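Local coordinates for protein putative 6-pyruvoyl tetrahydrobiopterin synthase (Caenorhabditis elegans, PDB 2G64) that probably converts 7,8-dihydroneopterin triphosphate into 6-pyruvoyl tetrahydropterin, eliminating triphosphate in a zinc-dependent step of tetrahydrobiopterin biosynthesis, at residues 9-14 with 73-78; 64-69 with 116-121; 86-91 with 97-102. The protein carries 1 engineered substitution. All blocks are in the same frame, centred on the assembly; numbering follows the deposited sequence.

In the fold
Interactions 1 and 2 adjoin, their centres about 11 Å apart, and share helix 68-80. E74, on the segment that supplies M75 to interaction 1, reaches the polar groups of interaction 2: E74 OE1 lies 2.6 Å from Y66 OH and E74 OE2 2.8 Å from S117 OG, both probable hydrogen bonds. Interaction 3 stands across the centre of the chain, its own centre about 19 Å from that of interaction 1 and about 27 Å from that of interaction 2. It alone borders the metal site, the side chain of S99 lying about 7 Å from the bound zinc ion. Interaction 2 is remote from the annotated sites, whereas D13 in interaction 1 approaches H84, a probable charge-relay residue, to about 10 Å between side chains.

Interaction 1: 9-14 with 73-78; sequences MERVDS and KEMSLV
The guanidinium of R11 and the carboxylate of D13 lie beyond the contact with M75, turned to other partners, and the thioether touches both residues at their inner carbons. M75 SD lies 3.7 Å from R11 CG and 4.1 Å from R11 CB, the two side chains passing at a slant. The methionine runs extended as far as its sulfur and then bends (chi3 63°), which carries the methyl to the strand's backbone: M75 CE is 3.9 Å from the carbonyl R11 O and 4.1 Å from D13 CB. This is one of the contacts by which helix 68-80 lies against the sheet of the T-fold, with R11 and D13 of strand 6-19 directed at the helix and V12 pointing away from it. M75 also rests on V52 of strand 44-57, so one side chain spans two neighbouring strands. D13 OD1 accepts S14 N at 2.7 Å through its anti lone pair, a local bond that helps fix the rotation of the carboxylate. R11 NH1 is hydrogen-bonded to N133 OD1 of the second subunit, where M9, E10 and R11 pair with an antiparallel strand of that chain and carry the sheet across the interface.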
loop_
_atom_site.group_PDB
_atom_site.type_symbol
_atom_site.label_atom_id
_atom_site.label_comp_id
_atom_site.label_asym_id
_atom_site.label_seq_id
_atom_site.Cartn_x
_atom_site.Cartn_y
_atom_site.Cartn_z
ATOM N N MET A 9 -18.344 9.149 -4.304
ATOM C CA MET A 9 -18.187 7.699 -4.378
ATOM C C MET A 9 -17.137 7.437 -5.460
ATOM O O MET A 9 -17.260 7.913 -6.616
ATOM C CB MET A 9 -19.522 7.076 -4.790
ATOM C CG MET A 9 -19.445 5.647 -5.291
ATOM S SD MET A 9 -21.059 5.178 -5.953
ATOM C CE MET A 9 -20.647 3.563 -6.609
ATOM N N GLU A 10 -16.103 6.688 -5.084
ATOM C CA GLU A 10 -14.978 6.472 -5.984
ATOM C C GLU A 10 -14.703 4.988 -6.069
ATOM O O GLU A 10 -14.705 4.296 -5.063
ATOM C CB GLU A 10 -13.743 7.222 -5.484
ATOM C CG GLU A 10 -12.515 7.073 -6.385
ATOM C CD GLU A 10 -11.375 7.965 -5.925
ATOM O OE1 GLU A 10 -10.994 7.920 -4.727
ATOM O OE2 GLU A 10 -10.866 8.736 -6.751
ATOM N N ARG A 11 -14.458 4.514 -7.287
ATOM C CA ARG A 11 -14.253 3.099 -7.532
ATOM C C ARG A 11 -12.915 2.942 -8.273
ATOM O O ARG A 11 -12.625 3.687 -9.215
ATOM C CB ARG A 11 -15.411 2.563 -8.371
ATOM C CG ARG A 11 -15.174 1.180 -8.966
ATOM C CD ARG A 11 -15.086 0.151 -7.874
ATOM N NE ARG A 11 -14.944 -1.195 -8.429
ATOM C CZ ARG A 11 -15.141 -2.308 -7.735
ATOM N NH1 ARG A 11 -15.496 -2.232 -6.461
ATOM N NH2 ARG A 11 -14.989 -3.492 -8.316
ATOM N N VAL A 12 -12.101 2.001 -7.807
ATOM C CA VAL A 12 -10.709 1.855 -8.281
ATOM C C VAL A 12 -10.618 0.545 -9.058
ATOM O O VAL A 12 -11.085 -0.496 -8.593
ATOM C CB VAL A 12 -9.699 1.792 -7.095
ATOM C CG1 VAL A 12 -8.239 1.644 -7.617
ATOM C CG2 VAL A 12 -9.833 3.043 -6.161
ATOM N N ASP A 13 -10.034 0.595 -10.248
ATOM C CA ASP A 13 -9.770 -0.635 -11.007
ATOM C C ASP A 13 -8.417 -0.403 -11.695
ATOM O O ASP A 13 -7.729 0.560 -11.373
ATOM C CB ASP A 13 -10.892 -0.875 -12.014
ATOM C CG ASP A 13 -11.080 -2.342 -12.365
ATOM O OD1 ASP A 13 -10.081 -3.087 -12.469
ATOM O OD2 ASP A 13 -12.242 -2.751 -12.554
ATOM N N SER A 14 -8.015 -1.300 -12.592
ATOM C CA SER A 14 -6.703 -1.183 -13.237
ATOM C C SER A 14 -6.744 -1.823 -14.618
ATOM O O SER A 14 -7.641 -2.616 -14.918
ATOM C CB SER A 14 -5.650 -1.892 -12.402
ATOM O OG SER A 14 -5.994 -3.255 -12.258
ATOM N N LYS A 73 -20.324 -2.173 -14.616
ATOM C CA LYS A 73 -20.583 -2.526 -16.015
ATOM C C LYS A 73 -20.096 -1.455 -16.991
ATOM O O LYS A 73 -19.487 -1.778 -18.027
ATOM C CB LYS A 73 -22.077 -2.808 -16.230
ATOM C CG LYS A 73 -22.523 -4.199 -15.795
ATOM C CD LYS A 73 -23.991 -4.451 -16.143
ATOM C CE LYS A 73 -24.379 -3.795 -17.462
ATOM N NZ LYS A 73 -25.725 -4.236 -17.927
ATOM N N GLU A 74 -20.355 -0.189 -16.661
ATOM C CA GLU A 74 -19.970 0.929 -17.494
ATOM C C GLU A 74 -18.451 1.047 -17.517
ATOM O O GLU A 74 -17.869 1.240 -18.581
ATOM C CB GLU A 74 -20.610 2.224 -16.985
ATOM C CG GLU A 74 -22.110 2.263 -17.264
ATOM C CD GLU A 74 -22.908 3.110 -16.273
ATOM O OE1 GLU A 74 -22.326 3.758 -15.374
ATOM O OE2 GLU A 74 -24.142 3.124 -16.401
ATOM N N MET A 75 -17.818 0.932 -16.349
ATOM C CA MET A 75 -16.349 0.968 -16.293
ATOM C C MET A 75 -15.724 -0.200 -17.080
ATOM O O MET A 75 -14.701 -0.024 -17.740
ATOM C CB MET A 75 -15.853 0.973 -14.847
ATOM C CG MET A 75 -16.072 2.323 -14.162
ATOM S SD MET A 75 -15.562 2.329 -12.434
ATOM C CE MET A 75 -13.782 2.015 -12.541
ATOM N N SER A 76 -16.341 -1.379 -17.011
ATOM C CA SER A 76 -15.875 -2.546 -17.776
ATOM C C SER A 76 -15.840 -2.257 -19.273
ATOM O O SER A 76 -14.896 -2.635 -19.971
ATOM C CB SER A 76 -16.755 -3.776 -17.506
ATOM O OG SER A 76 -16.106 -4.966 -17.937
ATOM N N LEU A 77 -16.871 -1.583 -19.766
ATOM C CA LEU A 77 -16.964 -1.228 -21.182
ATOM C C LEU A 77 -15.786 -0.364 -21.615
ATOM O O LEU A 77 -15.198 -0.576 -22.688
ATOM C CB LEU A 77 -18.267 -0.493 -21.448
ATOM C CG LEU A 77 -19.519 -1.354 -21.528
ATOM C CD1 LEU A 77 -20.705 -0.449 -21.772
ATOM C CD2 LEU A 77 -19.384 -2.404 -22.657
ATOM N N VAL A 78 -15.411 0.586 -20.762
ATOM C CA VAL A 78 -14.260 1.431 -21.041
ATOM C C VAL A 78 -12.958 0.615 -20.951
ATOM O O VAL A 78 -12.078 0.731 -21.813
ATOM C CB VAL A 78 -14.202 2.652 -20.075
ATOM C CG1 VAL A 78 -13.057 3.577 -20.433
ATOM C CG2 VAL A 78 -15.548 3.421 -20.076
#

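Interaction 2: 64-69 with 116-121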
loop_
_atom_site.group_PDB
_atom_site.type_symbol
_atom_site.label_atom_id
_atom_site.label_comp_id
_atom_site.label_asym_id
_atom_site.label_seq_id
_atom_site.Cartn_x
_atom_site.Cartn_y
_atom_site.Cartn_z
ATOM N N MET A 64 -27.437 5.387 -1.776
ATOM C CA MET A 64 -26.301 5.423 -2.696
ATOM C C MET A 64 -26.264 6.690 -3.540
ATOM O O MET A 64 -27.302 7.231 -3.938
ATOM C CB MET A 64 -26.328 4.206 -3.612
ATOM C CG MET A 64 -26.131 2.906 -2.877
ATOM S SD MET A 64 -26.242 1.484 -3.984
ATOM C CE MET A 64 -27.515 1.998 -5.143
ATOM N N VAL A 65 -25.051 7.154 -3.815
ATOM C CA VAL A 65 -24.823 8.212 -4.825
ATOM C C VAL A 65 -25.074 7.681 -6.256
ATOM O O VAL A 65 -25.546 8.402 -7.160
ATOM C CB VAL A 65 -23.362 8.749 -4.710
ATOM C CG1 VAL A 65 -22.996 9.566 -5.930
ATOM C CG2 VAL A 65 -23.178 9.578 -3.430
ATOM N N TYR A 66 -24.778 6.403 -6.449
ATOM C CA TYR A 66 -24.899 5.760 -7.752
ATOM C C TYR A 66 -24.910 4.258 -7.509
ATOM O O TYR A 66 -24.331 3.764 -6.541
ATOM C CB TYR A 66 -23.682 6.134 -8.631
ATOM C CG TYR A 66 -23.800 5.946 -10.148
ATOM C CD1 TYR A 66 -24.370 6.927 -10.955
ATOM C CD2 TYR A 66 -23.267 4.818 -10.774
ATOM C CE1 TYR A 66 -24.432 6.781 -12.358
ATOM C CE2 TYR A 66 -23.327 4.658 -12.182
ATOM C CZ TYR A 66 -23.909 5.639 -12.961
ATOM O OH TYR A 66 -23.960 5.497 -14.337
ATOM N N ASP A 67 -25.541 3.527 -8.419
ATOM C CA ASP A 67 -25.570 2.070 -8.325
ATOM C C ASP A 67 -24.206 1.464 -8.705
ATOM O O ASP A 67 -23.788 1.566 -9.857
ATOM C CB ASP A 67 -26.672 1.556 -9.248
ATOM C CG ASP A 67 -26.732 0.043 -9.305
ATOM O OD1 ASP A 67 -26.765 -0.593 -8.242
ATOM O OD2 ASP A 67 -26.749 -0.505 -10.422
ATOM N N LEU A 68 -23.512 0.864 -7.740
ATOM C CA LEU A 68 -22.163 0.342 -7.997
ATOM C C LEU A 68 -22.173 -0.759 -9.053
ATOM O O LEU A 68 -21.239 -0.862 -9.855
ATOM C CB LEU A 68 -21.462 -0.134 -6.712
ATOM C CG LEU A 68 -20.085 -0.806 -6.900
ATOM C CD1 LEU A 68 -19.061 0.136 -7.519
ATOM C CD2 LEU A 68 -19.531 -1.407 -5.619
ATOM N N ALA A 69 -23.229 -1.571 -9.064
ATOM C CA ALA A 69 -23.347 -2.630 -10.061
ATOM C C ALA A 69 -23.359 -2.050 -11.475
ATOM O O ALA A 69 -22.689 -2.571 -12.377
ATOM C CB ALA A 69 -24.601 -3.462 -9.817
ATOM N N MET A 116 -22.152 6.122 -19.733
ATOM C CA MET A 116 -22.806 6.125 -18.425
ATOM C C MET A 116 -24.314 6.290 -18.495
ATOM O O MET A 116 -24.809 7.142 -19.224
ATOM C CB MET A 116 -22.228 7.212 -17.527
ATOM C CG MET A 116 -20.966 6.799 -16.824
ATOM S SD MET A 116 -20.330 8.153 -15.844
ATOM C CE MET A 116 -21.299 7.935 -14.330
ATOM N N SER A 117 -25.018 5.494 -17.694
ATOM C CA SER A 117 -26.466 5.663 -17.491
ATOM C C SER A 117 -26.844 7.033 -16.912
ATOM O O SER A 117 -27.839 7.631 -17.323
ATOM C CB SER A 117 -27.079 4.495 -16.681
ATOM O OG SER A 117 -26.463 4.292 -15.407
ATOM N N ASN A 118 -26.035 7.538 -15.985
ATOM C CA ASN A 118 -26.221 8.894 -15.447
ATOM C C ASN A 118 -24.903 9.685 -15.403
ATOM O O ASN A 118 -24.232 9.742 -14.358
ATOM C CB ASN A 118 -26.880 8.831 -14.053
ATOM C CG ASN A 118 -27.016 10.204 -13.391
ATOM O OD1 ASN A 118 -27.142 11.227 -14.066
ATOM N ND2 ASN A 118 -26.997 10.223 -12.059
ATOM N N PRO A 119 -24.517 10.275 -16.537
ATOM C CA PRO A 119 -23.187 10.879 -16.644
ATOM C C PRO A 119 -23.051 12.184 -15.862
ATOM O O PRO A 119 -21.932 12.646 -15.628
ATOM C CB PRO A 119 -23.019 11.113 -18.148
ATOM C CG PRO A 119 -24.415 11.165 -18.687
ATOM C CD PRO A 119 -25.286 10.364 -17.790
ATOM N N SER A 120 -24.175 12.763 -15.445
ATOM C CA SER A 120 -24.141 14.027 -14.699
ATOM C C SER A 120 -23.365 13.937 -13.367
ATOM O O SER A 120 -22.764 14.917 -12.939
ATOM C CB SER A 120 -25.565 14.563 -14.459
ATOM O OG SER A 120 -26.235 13.772 -13.489
ATOM N N VAL A 121 -23.364 12.764 -12.732
ATOM C CA VAL A 121 -22.596 12.583 -11.490
ATOM C C VAL A 121 -21.090 12.314 -11.657
ATOM O O VAL A 121 -20.375 12.272 -10.659
ATOM C CB VAL A 121 -23.202 11.520 -10.529
ATOM C CG1 VAL A 121 -24.575 11.960 -10.024
ATOM C CG2 VAL A 121 -23.253 10.154 -11.185
HETATM O O HOH W 1 -27.207 8.358 -9.486
#
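Y66 drives its ring into the turn at 116-121, where V121 meets it near its root, N118 along CE1, and M116 at the phenol end. The site belongs to the periphery of the T-fold: Y66 lies just before helix 68-80, which D67 caps at its N-terminus, and the turn links helix 101-115 to strand 122-128. With CG anti to the backbone N (chi1 -161°), the tyrosine reaches across to the turn. V121 CG2 comes to 3.4 Å from Y66 CD1, a close approach, while M116, bent at its sulfur, sets its methyl CE 3.7 Å from Y66 CZ. N118 runs past the ring in the opposite direction, its amide plane turned only 21° from the ring plane and its CB 3.6 Å from Y66 CE1. The strongest polar partner of the phenol is E74; to this N118 N adds a weak but fairly straight bond to Y66 OH at 3.3 Å. V65 takes part through its carbonyl, since a water donates to V65 O and accepts from N118 ND2. The other end of that amide is held within the turn: S120 OG donates to N118 OD1 at 2.8 Å, tilted 25° from the carbonyl plane.

Interaction 3: 86-91 with 97-102; sequences NLDKDV and TVSTSE
The backbones of D88 and S99 come within 6.7 Å, CA to CA, where the short helix 87-90 faces the segment leading into helix 101-115. S99 OG donates to D88 OD1 at 2.7 Å, at the syn lone pair of that oxygen. The S99 hydroxyl sits in the fork between N and C (chi1 62°), from where it faces the carboxylate, and L87 CD1 lies loosely by S99 CB, at 4.3 Å. The second oxygen, D88 OD2, is hydrogen-bonded to R20 N, so the carboxylate is gripped at both ends. In this T-fold enzyme the arrangement forms a second shell to the metal: S99 OG is also hydrogen-bonded to H19 ND1, and H19, with H44 and H46, binds the zinc ion. An alanine at D88 would probably leave the S99 hydroxyl and R20 N without their acceptor, so that the hydroxyl is free to turn and holds the H19 imidazole less firmly. N86 is the N-cap of the helix carrying D88; its OD1 accepts K89 N at 3.1 Å from above the carbonyl plane and, weakly, D88 N. N86 N in turn donates to D90 OD2 at 2.7 Å in a nearly straight bond, and D90 OD2 also meets N40 ND2 of the fourth subunit.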
loop_
_atom_site.group_PDB
_atom_site.type_symbol
_atom_site.label_atom_id
_atom_site.label_comp_id
_atom_site.label_asym_id
_atom_site.label_seq_id
_atom_site.Cartn_x
_atom_site.Cartn_y
_atom_site.Cartn_z
ATOM N N ASN A 86 -2.233 -2.380 -26.777
ATOM C CA ASN A 86 -1.245 -1.358 -27.059
ATOM C C ASN A 86 -1.994 -0.049 -27.396
ATOM O O ASN A 86 -2.730 0.025 -28.401
ATOM C CB ASN A 86 -0.405 -1.828 -28.253
ATOM C CG ASN A 86 0.686 -0.852 -28.615
ATOM O OD1 ASN A 86 0.431 0.340 -28.756
ATOM N ND2 ASN A 86 1.905 -1.354 -28.794
ATOM N N LEU A 87 -1.842 0.967 -26.543
ATOM C CA LEU A 87 -2.673 2.175 -26.660
ATOM C C LEU A 87 -2.562 2.818 -28.049
ATOM O O LEU A 87 -3.567 3.141 -28.673
ATOM C CB LEU A 87 -2.342 3.188 -25.567
ATOM C CG LEU A 87 -2.497 2.722 -24.108
ATOM C CD1 LEU A 87 -2.252 3.924 -23.163
ATOM C CD2 LEU A 87 -3.887 2.164 -23.904
ATOM N N ASP A 88 -1.337 2.975 -28.529
ATOM C CA ASP A 88 -1.086 3.718 -29.763
ATOM C C ASP A 88 -1.495 2.950 -31.008
ATOM O O ASP A 88 -1.830 3.561 -32.018
ATOM C CB ASP A 88 0.387 4.092 -29.843
ATOM C CG ASP A 88 0.890 4.658 -28.543
ATOM O OD1 ASP A 88 0.514 5.792 -28.187
ATOM O OD2 ASP A 88 1.625 3.940 -27.855
ATOM N N LYS A 89 -1.449 1.622 -30.934
ATOM C CA LYS A 89 -1.715 0.771 -32.092
ATOM C C LYS A 89 -3.112 0.159 -32.131
ATOM O O LYS A 89 -3.645 -0.139 -33.205
ATOM C CB LYS A 89 -0.659 -0.329 -32.208
ATOM C CG LYS A 89 0.745 0.244 -32.431
ATOM C CD LYS A 89 1.763 -0.846 -32.583
ATOM C CE LYS A 89 3.166 -0.259 -32.627
ATOM N NZ LYS A 89 4.175 -1.313 -32.910
ATOM N N ASP A 90 -3.700 -0.054 -30.966
ATOM C CA ASP A 90 -4.990 -0.768 -30.873
ATOM C C ASP A 90 -6.185 0.134 -30.575
ATOM O O ASP A 90 -7.351 -0.290 -30.685
ATOM C CB ASP A 90 -4.935 -1.827 -29.766
ATOM C CG ASP A 90 -3.917 -2.907 -30.043
ATOM O OD1 ASP A 90 -3.702 -3.240 -31.229
ATOM O OD2 ASP A 90 -3.317 -3.410 -29.066
ATOM N N VAL A 91 -5.908 1.350 -30.129
ATOM C CA VAL A 91 -6.957 2.258 -29.720
ATOM C C VAL A 91 -6.969 3.468 -30.657
ATOM O O VAL A 91 -6.002 4.233 -30.737
ATOM C CB VAL A 91 -6.803 2.702 -28.224
ATOM C CG1 VAL A 91 -8.013 3.537 -27.768
ATOM C CG2 VAL A 91 -6.655 1.466 -27.323
ATOM N N THR A 97 -3.681 11.461 -30.873
ATOM C CA THR A 97 -3.404 12.208 -29.659
ATOM C C THR A 97 -2.382 11.369 -28.888
ATOM O O THR A 97 -2.575 10.147 -28.739
ATOM C CB THR A 97 -4.696 12.399 -28.811
ATOM O OG1 THR A 97 -5.653 13.205 -29.539
ATOM C CG2 THR A 97 -4.367 13.057 -27.448
ATOM N N VAL A 98 -1.281 11.999 -28.472
ATOM C CA VAL A 98 -0.179 11.298 -27.808
ATOM C C VAL A 98 -0.659 10.588 -26.541
ATOM O O VAL A 98 -1.465 11.130 -25.792
ATOM C CB VAL A 98 0.981 12.283 -27.479
ATOM C CG1 VAL A 98 0.602 13.264 -26.346
ATOM C CG2 VAL A 98 2.258 11.528 -27.165
ATOM N N SER A 99 -0.160 9.383 -26.291
ATOM C CA SER A 99 -0.651 8.589 -25.157
ATOM C C SER A 99 0.042 8.906 -23.801
ATOM O O SER A 99 0.334 8.002 -22.998
ATOM C CB SER A 99 -0.511 7.095 -25.490
ATOM O OG SER A 99 0.866 6.770 -25.683
ATOM N N THR A 100 0.305 10.178 -23.539
ATOM C CA THR A 100 0.776 10.589 -22.197
ATOM C C THR A 100 -0.330 10.274 -21.220
ATOM O O THR A 100 -1.493 10.216 -21.598
ATOM C CB THR A 100 1.026 12.113 -22.098
ATOM O OG1 THR A 100 -0.141 12.821 -22.561
ATOM C CG2 THR A 100 2.224 12.508 -22.921
ATOM N N SER A 101 0.003 10.117 -19.940
ATOM C CA SER A 101 -1.047 9.783 -18.978
ATOM C C SER A 101 -2.074 10.915 -18.791
ATOM O O SER A 101 -3.228 10.657 -18.474
ATOM C CB SER A 101 -0.438 9.345 -17.644
ATOM O OG SER A 101 0.350 8.180 -17.842
ATOM N N GLU A 102 -1.657 12.154 -19.020
ATOM C CA GLU A 102 -2.604 13.294 -19.093
ATOM C C GLU A 102 -3.694 12.972 -20.105
ATOM O O GLU A 102 -4.893 13.085 -19.821
ATOM C CB GLU A 102 -1.866 14.582 -19.529
ATOM C CG GLU A 102 -0.915 15.185 -18.477
ATOM C CD GLU A 102 0.512 14.644 -18.555
ATOM O OE1 GLU A 102 0.732 13.484 -19.012
ATOM O OE2 GLU A 102 1.414 15.383 -18.118
HETATM O O HOH W 2 2.280 8.555 -28.212
#